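Side-chain contacts in malyl-CoA lyase/beta-methylmalyl-CoA lyase (Methylobacterium extorquens, PDB 5UGR), which belongs to the HpcH/HpaI aldolase/citrate lyase family and folds as a TIM barrel that holds a magnesium ion: residues D51-Q54 with A55-I59; Q61-D65 with L66-N70; D112-A115 with I116-T120; T120-I123 with E124-K127; L143-A146 with N147-A150. All coordinates share one frame; numbering follows the deposited sequence. Where two conformers were deposited one is given.

Contact 1 of 5, residues D51-Q54 with A55-I59; sequences DKEQ and ARKNI
Glu53 O is gripped twice: Lys57 N, one turn further on, donates to it over 3.3 Å, and a water donates to Glu53 O at 2.8 Å. That water also accepts from Arg56 NH1 at 3.0 Å, tying the guanidinium back to the preceding turn. Beside it, Gln54 and Asn58 form an i to i+4 amide pair, their side chains crossing at about a right angle. Gln54 CG is anti to its own N and the chain bends at chi2 (60°), which brings NE2 to Asn58 OD1 at 3.0 Å in a nearly straight bond (172°). OD1 lies in the Gln54 amide plane, yet the donor stands above the Asn58 carbonyl plane. All this belongs to the first turns of helix 52-65, which joins strands 38-42 and 72-76 in a beta-alpha-beta unit of the barrel. Glutamine suits its place because its OE1 can accept as well: a second water donates to Gln54 OE1 at 2.8 Å and accepts from Lys57 NZ at 2.9 Å. On the buried side, the small Ala55 sets CB 3.4 Å from Asp51 O and packs on Val47. Arg56 NE pairs with Asp88 in a salt bridge, and Asn58 ND2 donates to Gly22 O.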
loop_
_atom_site.group_PDB
_atom_site.type_symbol
_atom_site.label_atom_id
_atom_site.label_comp_id
_atom_site.label_asym_id
_atom_site.label_seq_id
_atom_site.Cartn_x
_atom_site.Cartn_y
_atom_site.Cartn_z
ATOM N N ASP A 51 -6.320 0.551 -41.847
ATOM C CA ASP A 51 -4.947 0.720 -42.328
ATOM C C ASP A 51 -3.870 0.183 -41.400
ATOM O O ASP A 51 -2.670 0.220 -41.760
ATOM C CB ASP A 51 -4.665 2.233 -42.575
ATOM C CG ASP A 51 -5.491 2.838 -43.692
ATOM O OD1 ASP A 51 -5.814 2.120 -44.636
ATOM O OD2 ASP A 51 -5.766 4.068 -43.690
ATOM N N LYS A 52 -4.266 -0.312 -40.203
ATOM C CA LYS A 52 -3.278 -0.706 -39.192
ATOM C C LYS A 52 -2.410 -1.886 -39.596
ATOM O O LYS A 52 -1.188 -1.881 -39.351
ATOM C CB LYS A 52 -3.936 -0.886 -37.865
ATOM C CG LYS A 52 -4.365 0.429 -37.195
ATOM C CD LYS A 52 -4.996 0.189 -35.854
ATOM C CE LYS A 52 -5.599 1.423 -35.211
ATOM N NZ LYS A 52 -4.648 2.533 -35.024
ATOM N N GLU A 53 -3.015 -2.864 -40.296
ATOM C CA GLU A 53 -2.254 -4.067 -40.670
ATOM C C GLU A 53 -1.166 -3.679 -41.688
ATOM O O GLU A 53 -0.001 -4.115 -41.595
ATOM C CB GLU A 53 -3.214 -5.125 -41.235
ATOM C CG GLU A 53 -2.445 -6.295 -41.778
ATOM C CD GLU A 53 -3.295 -7.451 -42.223
ATOM O OE1 GLU A 53 -2.821 -8.593 -42.105
ATOM O OE2 GLU A 53 -4.394 -7.223 -42.689
ATOM N N GLN A 54 -1.550 -2.836 -42.668
ATOM C CA GLN A 54 -0.568 -2.375 -43.666
ATOM C C GLN A 54 0.476 -1.458 -43.071
ATOM O O GLN A 54 1.653 -1.527 -43.423
ATOM C CB GLN A 54 -1.274 -1.707 -44.850
ATOM C CG GLN A 54 -0.359 -1.387 -46.008
ATOM C CD GLN A 54 0.338 -2.601 -46.605
ATOM O OE1 GLN A 54 -0.298 -3.593 -46.920
ATOM N NE2 GLN A 54 1.668 -2.537 -46.736
ATOM N N ALA A 55 0.050 -0.600 -42.125
ATOM C CA ALA A 55 1.013 0.317 -41.539
ATOM C C ALA A 55 2.093 -0.468 -40.824
ATOM O O ALA A 55 3.261 -0.100 -40.830
ATOM C CB ALA A 55 0.298 1.256 -40.573
ATOM N N ARG A 56 1.712 -1.596 -40.229
ATOM C CA ARG A 56 2.671 -2.452 -39.538
ATOM C C ARG A 56 3.714 -2.985 -40.491
ATOM O O ARG A 56 4.942 -2.938 -40.246
ATOM C CB ARG A 56 1.924 -3.562 -38.789
ATOM C CG ARG A 56 2.774 -4.337 -37.850
ATOM C CD ARG A 56 2.034 -5.489 -37.209
ATOM N NE ARG A 56 0.793 -5.100 -36.506
ATOM C CZ ARG A 56 -0.450 -5.538 -36.706
ATOM N NH1 ARG A 56 -0.767 -6.339 -37.720
ATOM N NH2 ARG A 56 -1.421 -5.142 -35.906
ATOM N N LYS A 57 3.225 -3.438 -41.643
ATOM C CA LYS A 57 4.161 -3.870 -42.681
ATOM C C LYS A 57 5.065 -2.751 -43.219
ATOM O O LYS A 57 6.267 -2.937 -43.390
ATOM C CB LYS A 57 3.351 -4.508 -43.823
ATOM C CG LYS A 57 2.652 -5.801 -43.450
ATOM C CD LYS A 57 1.849 -6.283 -44.667
ATOM C CE LYS A 57 0.998 -7.474 -44.284
ATOM N NZ LYS A 57 0.021 -7.821 -45.350
ATOM N N ASN A 58 4.476 -1.586 -43.415
ATOM C CA ASN A 58 5.207 -0.404 -43.872
ATOM C C ASN A 58 6.319 -0.062 -42.911
ATOM O O ASN A 58 7.468 0.239 -43.328
ATOM C CB ASN A 58 4.315 0.812 -44.042
ATOM C CG ASN A 58 3.246 0.658 -45.131
ATOM O OD1 ASN A 58 3.341 -0.191 -46.044
ATOM N ND2 ASN A 58 2.251 1.515 -45.062
ATOM N N ILE A 59 5.992 -0.111 -41.605
ATOM C CA ILE A 59 7.013 0.215 -40.624
ATOM C C ILE A 59 8.185 -0.773 -40.536
ATOM O O ILE A 59 9.338 -0.406 -40.379
ATOM C CB ILE A 59 6.304 0.406 -39.220
ATOM C CG1 ILE A 59 5.554 1.746 -39.247
ATOM C CG2 ILE A 59 7.328 0.371 -38.079
ATOM C CD1 ILE A 59 4.642 2.011 -38.053
HETATM O O HOH W 1 0.662 -6.572 -40.376
HETATM O O HOH W 2 -1.660 -5.504 -45.362
#

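Contact 2 of 5, residues Q61-D65 with L66-N70; sequences QALND and LDWGN
Two donors share Ala62 O, and they come to it from opposite faces of its carbonyl plane. Leu66 N, at 3.1 Å from Ala62 O, closes the last helical turn; Trp68 NE1 donates to Ala62 O at 3.0 Å, standing 47° out of the carbonyl plane, with the oxygen itself tilted modestly from the indole plane. Tryptophan suits the place because it offers one N-H on a large apolar ring, so a helix-end carbonyl is satisfied while the rest of the group is buried. A water bridges the turn, donating to Leu63 O and to Leu66 O at 2.7 Å each. Further on, Asp67 OD1 accepts from Gly69 N at 3.0 Å, an Asx turn that bends the chain where Gly69 has a positive phi.

The apolar contacts gather round the same turn. Leu66 CB lies over one face of the indole, offset toward its rim. With CG anti to the carbonyl carbon (chi1 -68°), Leu66 brings CD1 to 3.9 Å from Ala62 CB, while Trp68 CZ2 comes within 4.1 Å of that methyl. The small side chain of Ala62 lets both groups come close to its CB.

The turn ends helix 52-65 and leads into strand 72-76; Trp68 reaches inward to Ser31 and Ala32 of helix 25-32 and to Ile39 and Leu41 of strand 38-42, and Ala62 packs on Met28.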
loop_
_atom_site.group_PDB
_atom_site.type_symbol
_atom_site.label_atom_id
_atom_site.label_comp_id
_atom_site.label_asym_id
_atom_site.label_seq_id
_atom_site.Cartn_x
_atom_site.Cartn_y
_atom_site.Cartn_z
ATOM N N GLN A 61 9.312 -2.431 -43.060
ATOM C CA GLN A 61 10.126 -2.117 -44.255
ATOM C C GLN A 61 10.942 -0.839 -43.990
ATOM O O GLN A 61 12.175 -0.796 -44.246
ATOM C CB GLN A 61 9.224 -2.002 -45.522
ATOM C CG GLN A 61 9.929 -1.297 -46.681
ATOM C CD GLN A 61 9.209 -1.386 -48.000
ATOM O OE1 GLN A 61 9.797 -1.803 -48.963
ATOM N NE2 GLN A 61 7.937 -0.967 -48.057
ATOM N N ALA A 62 10.276 0.187 -43.390
ATOM C CA ALA A 62 10.965 1.453 -43.177
ATOM C C ALA A 62 12.121 1.294 -42.158
ATOM O O ALA A 62 13.237 1.811 -42.393
ATOM C CB ALA A 62 9.985 2.516 -42.689
ATOM N N LEU A 63 11.884 0.583 -41.063
ATOM C CA LEU A 63 12.934 0.391 -40.095
ATOM C C LEU A 63 14.106 -0.414 -40.617
ATOM O O LEU A 63 15.250 -0.163 -40.238
ATOM C CB LEU A 63 12.406 -0.284 -38.804
ATOM C CG LEU A 63 11.562 0.603 -37.902
ATOM C CD1 LEU A 63 10.842 -0.281 -36.907
ATOM C CD2 LEU A 63 12.445 1.600 -37.211
ATOM N N ASN A 64 13.828 -1.351 -41.526
ATOM C CA ASN A 64 14.882 -2.190 -42.066
ATOM C C ASN A 64 15.627 -1.613 -43.232
ATOM O O ASN A 64 16.812 -1.959 -43.438
ATOM C CB ASN A 64 14.265 -3.515 -42.434
ATOM C CG ASN A 64 14.007 -4.378 -41.214
ATOM O OD1 ASN A 64 14.551 -4.151 -40.128
ATOM N ND2 ASN A 64 13.203 -5.372 -41.387
ATOM N N ASP A 65 14.958 -0.761 -44.010
ATOM C CA ASP A 65 15.532 -0.279 -45.302
ATOM C C ASP A 65 16.074 1.176 -45.331
ATOM O O ASP A 65 16.914 1.499 -46.177
ATOM C CB ASP A 65 14.459 -0.358 -46.413
ATOM C CG ASP A 65 14.034 -1.740 -46.734
ATOM O OD1 ASP A 65 14.654 -2.711 -46.261
ATOM O OD2 ASP A 65 13.042 -1.823 -47.504
ATOM N N LEU A 66 15.507 2.050 -44.483
ATOM C CA LEU A 66 15.816 3.469 -44.619
ATOM C C LEU A 66 17.007 3.787 -43.742
ATOM O O LEU A 66 17.368 3.039 -42.822
ATOM C CB LEU A 66 14.609 4.317 -44.174
ATOM C CG LEU A 66 13.395 4.215 -45.085
ATOM C CD1 LEU A 66 12.230 5.090 -44.636
ATOM C CD2 LEU A 66 13.731 4.489 -46.559
ATOM N N ASP A 67 17.632 4.907 -44.027
ATOM C CA ASP A 67 18.782 5.343 -43.246
ATOM C C ASP A 67 18.350 6.365 -42.214
ATOM O O ASP A 67 18.180 7.551 -42.527
ATOM C CB ASP A 67 19.812 5.949 -44.210
ATOM C CG ASP A 67 21.082 6.439 -43.515
ATOM O OD1 ASP A 67 21.227 6.361 -42.265
ATOM O OD2 ASP A 67 21.985 6.878 -44.256
ATOM N N TRP A 68 18.274 5.916 -40.960
ATOM C CA TRP A 68 17.800 6.751 -39.877
ATOM C C TRP A 68 18.962 7.422 -39.133
ATOM O O TRP A 68 18.770 8.108 -38.080
ATOM C CB TRP A 68 16.973 5.898 -38.876
ATOM C CG TRP A 68 15.743 5.282 -39.508
ATOM C CD1 TRP A 68 15.620 3.995 -39.903
ATOM C CD2 TRP A 68 14.532 5.924 -39.840
ATOM N NE1 TRP A 68 14.414 3.792 -40.468
ATOM C CE2 TRP A 68 13.711 4.965 -40.450
ATOM C CE3 TRP A 68 14.057 7.221 -39.704
ATOM C CZ2 TRP A 68 12.408 5.233 -40.849
ATOM C CZ3 TRP A 68 12.763 7.495 -40.126
ATOM C CH2 TRP A 68 11.952 6.494 -40.716
ATOM N N GLY A 69 20.182 7.238 -39.594
ATOM C CA GLY A 69 21.278 7.801 -38.839
ATOM C C GLY A 69 21.356 7.320 -37.401
ATOM O O GLY A 69 21.133 6.127 -37.142
ATOM N N ASN A 70 21.736 8.238 -36.485
ATOM C CA ASN A 70 21.800 7.939 -35.099
ATOM C C ASN A 70 20.543 8.382 -34.356
ATOM O O ASN A 70 20.587 8.527 -33.119
ATOM C CB ASN A 70 23.038 8.571 -34.475
ATOM C CG ASN A 70 23.347 8.053 -33.082
ATOM O OD1 ASN A 70 23.762 8.867 -32.191
ATOM N ND2 ASN A 70 23.166 6.791 -32.829
HETATM O O HOH W 3 17.478 1.010 -41.105
#

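Contact 3 of 5, residues D112-A115 with I116-T120; sequences DVYA and IDVLT
The ring of Tyr114 takes the CG2 methyl of Val118 against its CD1 and CE1, each 3.9 Å from CG2, and meets Phe3 of the fourth subunit edge-to-face. Tyr114 CG stands anti to the backbone N (chi1 -168°), beside the carbonyl carbon, which leans the ring along the helix toward Val118, one turn on, while CG2 of Val118, beside its own N, points back over the preceding turn and lies 3.4 Å from Tyr114 O. Valine fits here: its branch at CB places one methyl, CG2, beside the aromatic ring and obliquely to it. The flat carboxylate of Asp117 is engaged outside the helix, by Arg157 in a salt bridge and by Ser155.

These residues lie on helix 110-127, which crosses over from strand 101-104 to strand 134-139 in a beta-alpha-beta unit of the TIM barrel. Its backbone ladder includes Asp117 N to Val113 O and Val118 N to Tyr114 O, both 2.9 Å; Ile116 N to Asp112 O is weak at 3.4 Å. Ile116 lays CG1 3.5 Å from Asp112 O and packs inward on Ile104 and Phe135.

Thr120 adds a second grip on Ile116 O. Its OG1 donates at 2.8 Å to Ile116 O from 36° out of the carbonyl plane, and its backbone N donates from the opposite face, so the hydroxyl of this buried threonine is satisfied within the helix. The outer side is an interface: Tyr114 OH bonds to Asp112 of the third subunit, a pairing that is reciprocated, and Ala115 packs on Val118 of that subunit.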
loop_
_atom_site.group_PDB
_atom_site.type_symbol
_atom_site.label_atom_id
_atom_site.label_comp_id
_atom_site.label_asym_id
_atom_site.label_seq_id
_atom_site.Cartn_x
_atom_site.Cartn_y
_atom_site.Cartn_z
ATOM N N ASP A 112 0.341 -2.015 -16.745
ATOM C CA ASP A 112 0.308 -1.863 -18.207
ATOM C C ASP A 112 1.733 -1.963 -18.758
ATOM O O ASP A 112 2.005 -2.614 -19.799
ATOM C CB ASP A 112 -0.304 -0.503 -18.619
ATOM C CG ASP A 112 -1.829 -0.402 -18.401
ATOM O OD1 ASP A 112 -2.511 -1.426 -18.567
ATOM O OD2 ASP A 112 -2.231 0.766 -18.136
ATOM N N VAL A 113 2.650 -1.298 -18.093
ATOM C CA VAL A 113 4.054 -1.268 -18.532
ATOM C C VAL A 113 4.708 -2.637 -18.325
ATOM O O VAL A 113 5.432 -3.130 -19.202
ATOM C CB VAL A 113 4.828 -0.152 -17.853
ATOM C CG1 VAL A 113 6.258 -0.071 -18.417
ATOM C CG2 VAL A 113 4.153 1.182 -18.035
ATOM N N TYR A 114 4.442 -3.259 -17.185
ATOM C CA TYR A 114 4.908 -4.609 -16.897
ATOM C C TYR A 114 4.532 -5.549 -18.035
ATOM O O TYR A 114 5.335 -6.391 -18.473
ATOM C CB TYR A 114 4.402 -5.065 -15.539
ATOM C CG TYR A 114 4.960 -6.297 -14.906
ATOM C CD1 TYR A 114 4.542 -7.571 -15.286
ATOM C CD2 TYR A 114 5.937 -6.196 -13.885
ATOM C CE1 TYR A 114 4.969 -8.723 -14.605
ATOM C CE2 TYR A 114 6.372 -7.328 -13.225
ATOM C CZ TYR A 114 5.895 -8.588 -13.555
ATOM O OH TYR A 114 6.344 -9.692 -12.875
ATOM N N ALA A 115 3.283 -5.463 -18.474
ATOM C CA ALA A 115 2.817 -6.358 -19.539
ATOM C C ALA A 115 3.645 -6.255 -20.788
ATOM O O ALA A 115 3.946 -7.300 -21.411
ATOM C CB ALA A 115 1.341 -6.121 -19.817
ATOM N N ILE A 116 3.960 -5.016 -21.188
ATOM C CA ILE A 116 4.770 -4.819 -22.396
ATOM C C ILE A 116 6.205 -5.264 -22.149
ATOM O O ILE A 116 6.874 -5.764 -23.067
ATOM C CB ILE A 116 4.660 -3.370 -22.906
ATOM C CG1 ILE A 116 3.193 -2.952 -23.021
ATOM C CG2 ILE A 116 5.379 -3.199 -24.257
ATOM C CD1 ILE A 116 2.263 -3.876 -23.714
ATOM N N ASP A 117 6.695 -5.099 -20.924
ATOM C CA ASP A 117 8.050 -5.554 -20.564
ATOM C C ASP A 117 8.143 -7.109 -20.701
ATOM O O ASP A 117 9.103 -7.599 -21.300
ATOM C CB ASP A 117 8.351 -5.054 -19.157
ATOM C CG ASP A 117 9.807 -4.919 -18.826
ATOM O OD1 ASP A 117 10.671 -5.398 -19.596
ATOM O OD2 ASP A 117 10.081 -4.389 -17.706
ATOM N N VAL A 118 7.130 -7.854 -20.232
ATOM C CA VAL A 118 7.121 -9.291 -20.361
ATOM C C VAL A 118 7.264 -9.660 -21.859
ATOM O O VAL A 118 8.150 -10.450 -22.223
ATOM C CB VAL A 118 5.847 -9.886 -19.780
ATOM C CG1 VAL A 118 5.757 -11.362 -20.110
ATOM C CG2 VAL A 118 5.801 -9.701 -18.237
ATOM N N LEU A 119 6.382 -9.113 -22.693
ATOM C CA LEU A 119 6.326 -9.513 -24.108
ATOM C C LEU A 119 7.624 -9.137 -24.797
ATOM O O LEU A 119 8.203 -9.960 -25.555
ATOM C CB LEU A 119 5.083 -8.897 -24.733
ATOM C CG LEU A 119 4.844 -9.230 -26.211
ATOM C CD1 LEU A 119 4.737 -10.750 -26.430
ATOM C CD2 LEU A 119 3.584 -8.541 -26.680
ATOM N N THR A 120 8.053 -7.889 -24.629
ATOM C CA THR A 120 9.282 -7.395 -25.244
ATOM C C THR A 120 10.487 -8.221 -24.829
ATOM O O THR A 120 11.317 -8.626 -25.695
ATOM C CB THR A 120 9.513 -5.914 -24.901
ATOM O OG1 THR A 120 8.380 -5.129 -25.355
ATOM C CG2 THR A 120 10.760 -5.409 -25.577
#

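Contact 4 of 5, residues T120-I123 with E124-K127; sequences TTQI and EQAK
With CG anti to its carbonyl carbon (chi1 -71°) and the chain extended beyond, Glu124 is laid alongside Thr120, the two side chains pointing the same way. This runs Glu124 CG past Thr120 O at 3.4 Å and brings CD within 4.2 Å of Thr120 CG2. That methyl is set anti to the backbone N of Thr120, on the side where the acid's stem passes. A glutamate suits this buried spot because its carboxylate has firm partners: OE1 makes a salt bridge with Arg157, and OE2 accepts from Ile133 N. These bonds would be expected to favour the ionised form.

Thr121 and Gln125 meet in another way, their side chains crossing at a slant. Gln125 CG sits 3.2 Å from Thr121 O, a tight approach of methylene to carbonyl, while Gln125 N donates to Thr121 O at 2.8 Å. On another side of the helix, Ile123 CG2 comes no closer than 4.3 Å to Lys127 CG, a loose approach, and Lys127, bent at chi2 and chi3, then turns its amine away. Backbone bonds from Ala126 N to Gln122 O (3.0 Å) and from Lys127 N to Ile123 O (2.9 Å) continue the i to i+4 ladder through this last part of the helix.

This is the C-terminal part of helix 110-127, ahead of strand 134-139. Ile123 packs on Val89 and Val93 of the adjacent helix 85-95 and on Tyr86 of the third subunit, whose Leu80 O accepts from Gln122 NE2.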
loop_
_atom_site.group_PDB
_atom_site.type_symbol
_atom_site.label_atom_id
_atom_site.label_comp_id
_atom_site.label_asym_id
_atom_site.label_seq_id
_atom_site.Cartn_x
_atom_site.Cartn_y
_atom_site.Cartn_z
ATOM N N THR A 120 8.053 -7.889 -24.629
ATOM C CA THR A 120 9.282 -7.395 -25.244
ATOM C C THR A 120 10.487 -8.221 -24.829
ATOM O O THR A 120 11.317 -8.626 -25.695
ATOM C CB THR A 120 9.513 -5.914 -24.901
ATOM O OG1 THR A 120 8.380 -5.129 -25.355
ATOM C CG2 THR A 120 10.760 -5.409 -25.577
ATOM N N THR A 121 10.575 -8.531 -23.540
ATOM C CA THR A 121 11.692 -9.309 -23.056
ATOM C C THR A 121 11.760 -10.690 -23.735
ATOM O O THR A 121 12.853 -11.156 -24.129
ATOM C CB THR A 121 11.713 -9.421 -21.520
ATOM O OG1 THR A 121 11.705 -8.084 -20.980
ATOM C CG2 THR A 121 12.920 -10.188 -21.042
ATOM N N GLN A 122 10.620 -11.366 -23.796
ATOM C CA GLN A 122 10.564 -12.716 -24.386
ATOM C C GLN A 122 11.012 -12.681 -25.832
ATOM O O GLN A 122 11.766 -13.564 -26.274
ATOM C CB GLN A 122 9.201 -13.333 -24.262
ATOM C CG GLN A 122 8.877 -13.647 -22.794
ATOM C CD GLN A 122 7.520 -14.246 -22.609
ATOM O OE1 GLN A 122 6.843 -14.587 -23.594
ATOM N NE2 GLN A 122 7.070 -14.333 -21.348
ATOM N N ILE A 123 10.584 -11.682 -26.583
ATOM C CA ILE A 123 10.984 -11.610 -28.006
ATOM C C ILE A 123 12.467 -11.355 -28.102
ATOM O O ILE A 123 13.187 -11.972 -28.938
ATOM C CB ILE A 123 10.191 -10.536 -28.765
ATOM C CG1 ILE A 123 8.686 -10.826 -28.718
ATOM C CG2 ILE A 123 10.670 -10.418 -30.200
ATOM C CD1 ILE A 123 7.853 -9.561 -28.917
ATOM N N GLU A 124 12.990 -10.466 -27.252
ATOM C CA GLU A 124 14.417 -10.212 -27.253
ATOM C C GLU A 124 15.246 -11.486 -26.871
ATOM O O GLU A 124 16.341 -11.717 -27.421
ATOM C CB GLU A 124 14.765 -9.014 -26.313
ATOM C CG GLU A 124 14.317 -7.674 -26.848
ATOM C CD GLU A 124 14.786 -6.497 -26.006
ATOM O OE1 GLU A 124 15.121 -6.655 -24.809
ATOM O OE2 GLU A 124 14.834 -5.387 -26.615
ATOM N N GLN A 125 14.753 -12.256 -25.903
ATOM C CA GLN A 125 15.355 -13.524 -25.541
ATOM C C GLN A 125 15.370 -14.456 -26.768
ATOM O O GLN A 125 16.385 -15.106 -27.010
ATOM C CB GLN A 125 14.613 -14.184 -24.413
ATOM C CG GLN A 125 14.775 -13.502 -23.059
ATOM C CD GLN A 125 13.964 -14.156 -21.945
ATOM O OE1 GLN A 125 14.505 -14.582 -20.856
ATOM N NE2 GLN A 125 12.751 -14.218 -22.157
ATOM N N ALA A 126 14.266 -14.541 -27.509
ATOM C CA ALA A 126 14.196 -15.444 -28.633
ATOM C C ALA A 126 15.179 -15.018 -29.721
ATOM O O ALA A 126 15.778 -15.872 -30.389
ATOM C CB ALA A 126 12.776 -15.467 -29.175
ATOM N N LYS A 127 15.339 -13.711 -29.905
ATOM C CA LYS A 127 16.123 -13.203 -31.012
ATOM C C LYS A 127 17.605 -13.036 -30.657
ATOM O O LYS A 127 18.414 -12.722 -31.524
ATOM C CB LYS A 127 15.577 -11.882 -31.594
ATOM C CG LYS A 127 14.172 -11.973 -32.219
ATOM C CD LYS A 127 13.997 -13.010 -33.330
ATOM C CE LYS A 127 14.800 -12.623 -34.519
ATOM N NZ LYS A 127 14.504 -13.656 -35.554
#

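Contact 5 of 5, residues L143-A146 with N147-A150; sequences LGMA and NVEA
Asn147 and Leu143 are set at a slant to each other, the amide of one lying against the branched end of the other. Leu143 CD1 comes to 3.7 Å from Asn147 ND2, so an apolar methyl packs beside the amide nitrogen. CG of Asn147 is anti to its carbonyl carbon (chi1 -67°), folding the side chain back along the turn so that ND2 donates to Leu143 O at 3.0 Å. The donor is tilted 30° from that carbonyl plane. ND2 also bonds to Tyr220 OH of the second subunit, on which Leu143 packs; an asparagine amide, with two N-H groups, can serve both acceptors.

The backbone N of Asn147 reaches back to the same turn. It donates to Gly144 O at 3.1 Å from high above the carbonyl plane, 68° out of it, and makes a weak bond to Leu143 O. Val148 CG1, placed between the backbone N and carbonyl carbon, rests 3.4 Å from Met145 O, to which Val148 N also makes a weak bond, while Met145 SD is 4.4 Å from Val148 CG1. Both side chains lie inward, on Ile139 of strand 134-139 and on helix 207-220.

Such an arrangement is that of a break between two short helices, 142-146 and 148-151, following a barrel strand: Asn147 holds the N-cap position of the second, but its amide bonds back to the first helix and makes no capping bond.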
loop_
_atom_site.group_PDB
_atom_site.type_symbol
_atom_site.label_atom_id
_atom_site.label_comp_id
_atom_site.label_asym_id
_atom_site.label_seq_id
_atom_site.Cartn_x
_atom_site.Cartn_y
_atom_site.Cartn_z
ATOM N N LEU A 143 -6.732 8.808 -15.876
ATOM C CA LEU A 143 -6.275 7.607 -15.151
ATOM C C LEU A 143 -4.783 7.553 -15.035
ATOM O O LEU A 143 -4.241 7.303 -13.927
ATOM C CB LEU A 143 -6.805 6.303 -15.786
ATOM C CG LEU A 143 -6.530 4.959 -15.058
ATOM C CD1 LEU A 143 -7.138 4.909 -13.669
ATOM C CD2 LEU A 143 -6.977 3.799 -15.927
ATOM N N GLY A 144 -4.082 7.745 -16.153
ATOM C CA GLY A 144 -2.636 7.749 -16.090
ATOM C C GLY A 144 -2.092 8.872 -15.208
ATOM O O GLY A 144 -1.134 8.678 -14.441
ATOM N N MET A 145 -2.694 10.069 -15.316
ATOM C CA MET A 145 -2.250 11.171 -14.473
ATOM C C MET A 145 -2.438 10.852 -12.996
ATOM O O MET A 145 -1.607 11.220 -12.161
ATOM C CB MET A 145 -2.997 12.446 -14.859
ATOM C CG MET A 145 -2.488 13.680 -14.185
ATOM S SD MET A 145 -0.755 14.126 -14.530
ATOM C CE MET A 145 -0.851 14.540 -16.262
ATOM N N ALA A 146 -3.545 10.203 -12.652
ATOM C CA ALA A 146 -3.813 9.820 -11.252
ATOM C C ALA A 146 -2.853 8.769 -10.672
ATOM O O ALA A 146 -2.732 8.630 -9.450
ATOM C CB ALA A 146 -5.232 9.317 -11.153
ATOM N N ASN A 147 -2.124 8.050 -11.564
ATOM C CA ASN A 147 -1.213 7.004 -11.206
ATOM C C ASN A 147 0.216 7.286 -11.680
ATOM O O ASN A 147 1.051 6.377 -11.700
ATOM C CB ASN A 147 -1.718 5.656 -11.738
ATOM C CG ASN A 147 -2.987 5.243 -11.047
ATOM O OD1 ASN A 147 -2.948 4.873 -9.875
ATOM N ND2 ASN A 147 -4.072 5.308 -11.721
ATOM N N VAL A 148 0.523 8.555 -12.002
ATOM C CA VAL A 148 1.770 8.819 -12.718
ATOM C C VAL A 148 3.016 8.499 -11.914
ATOM O O VAL A 148 4.018 8.027 -12.473
ATOM C CB VAL A 148 1.783 10.263 -13.268
ATOM C CG1 VAL A 148 1.780 11.333 -12.196
ATOM C CG2 VAL A 148 2.880 10.463 -14.304
ATOM N N GLU A 149 2.974 8.717 -10.597
ATOM C CA GLU A 149 4.129 8.456 -9.774
ATOM C C GLU A 149 4.445 6.968 -9.722
ATOM O O GLU A 149 5.608 6.561 -9.790
ATOM C CB GLU A 149 3.918 9.002 -8.359
ATOM C CG GLU A 149 3.682 10.498 -8.299
ATOM C CD GLU A 149 2.237 10.954 -8.504
ATOM O OE1 GLU A 149 1.207 10.115 -8.677
ATOM O OE2 GLU A 149 2.158 12.230 -8.494
ATOM N N ALA A 150 3.405 6.140 -9.597
ATOM C CA ALA A 150 3.566 4.701 -9.661
ATOM C C ALA A 150 4.013 4.194 -11.018
ATOM O O ALA A 150 4.869 3.275 -11.112
ATOM C CB ALA A 150 2.258 3.988 -9.218
#

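All five contacts are local turns within the TIM barrel, and they follow one another in numerical order along the chain. Contacts 1 and 2 lie in series on helix 52-65 and the loop after it, their centres 16 Å apart. Contacts 3 and 4 share Thr120 and helix 110-127, with centres 11 Å apart, and both touch the third subunit. Contact 5 belongs to the short helices after strand 134-139; its centre is 17 Å from that of contact 3 but 34 Å from that of contact 2, on the opposite side of the chain's centre. The helices thus both wrap the strands and, at contacts 3 to 5 especially, supply surfaces for the six-chain assembly.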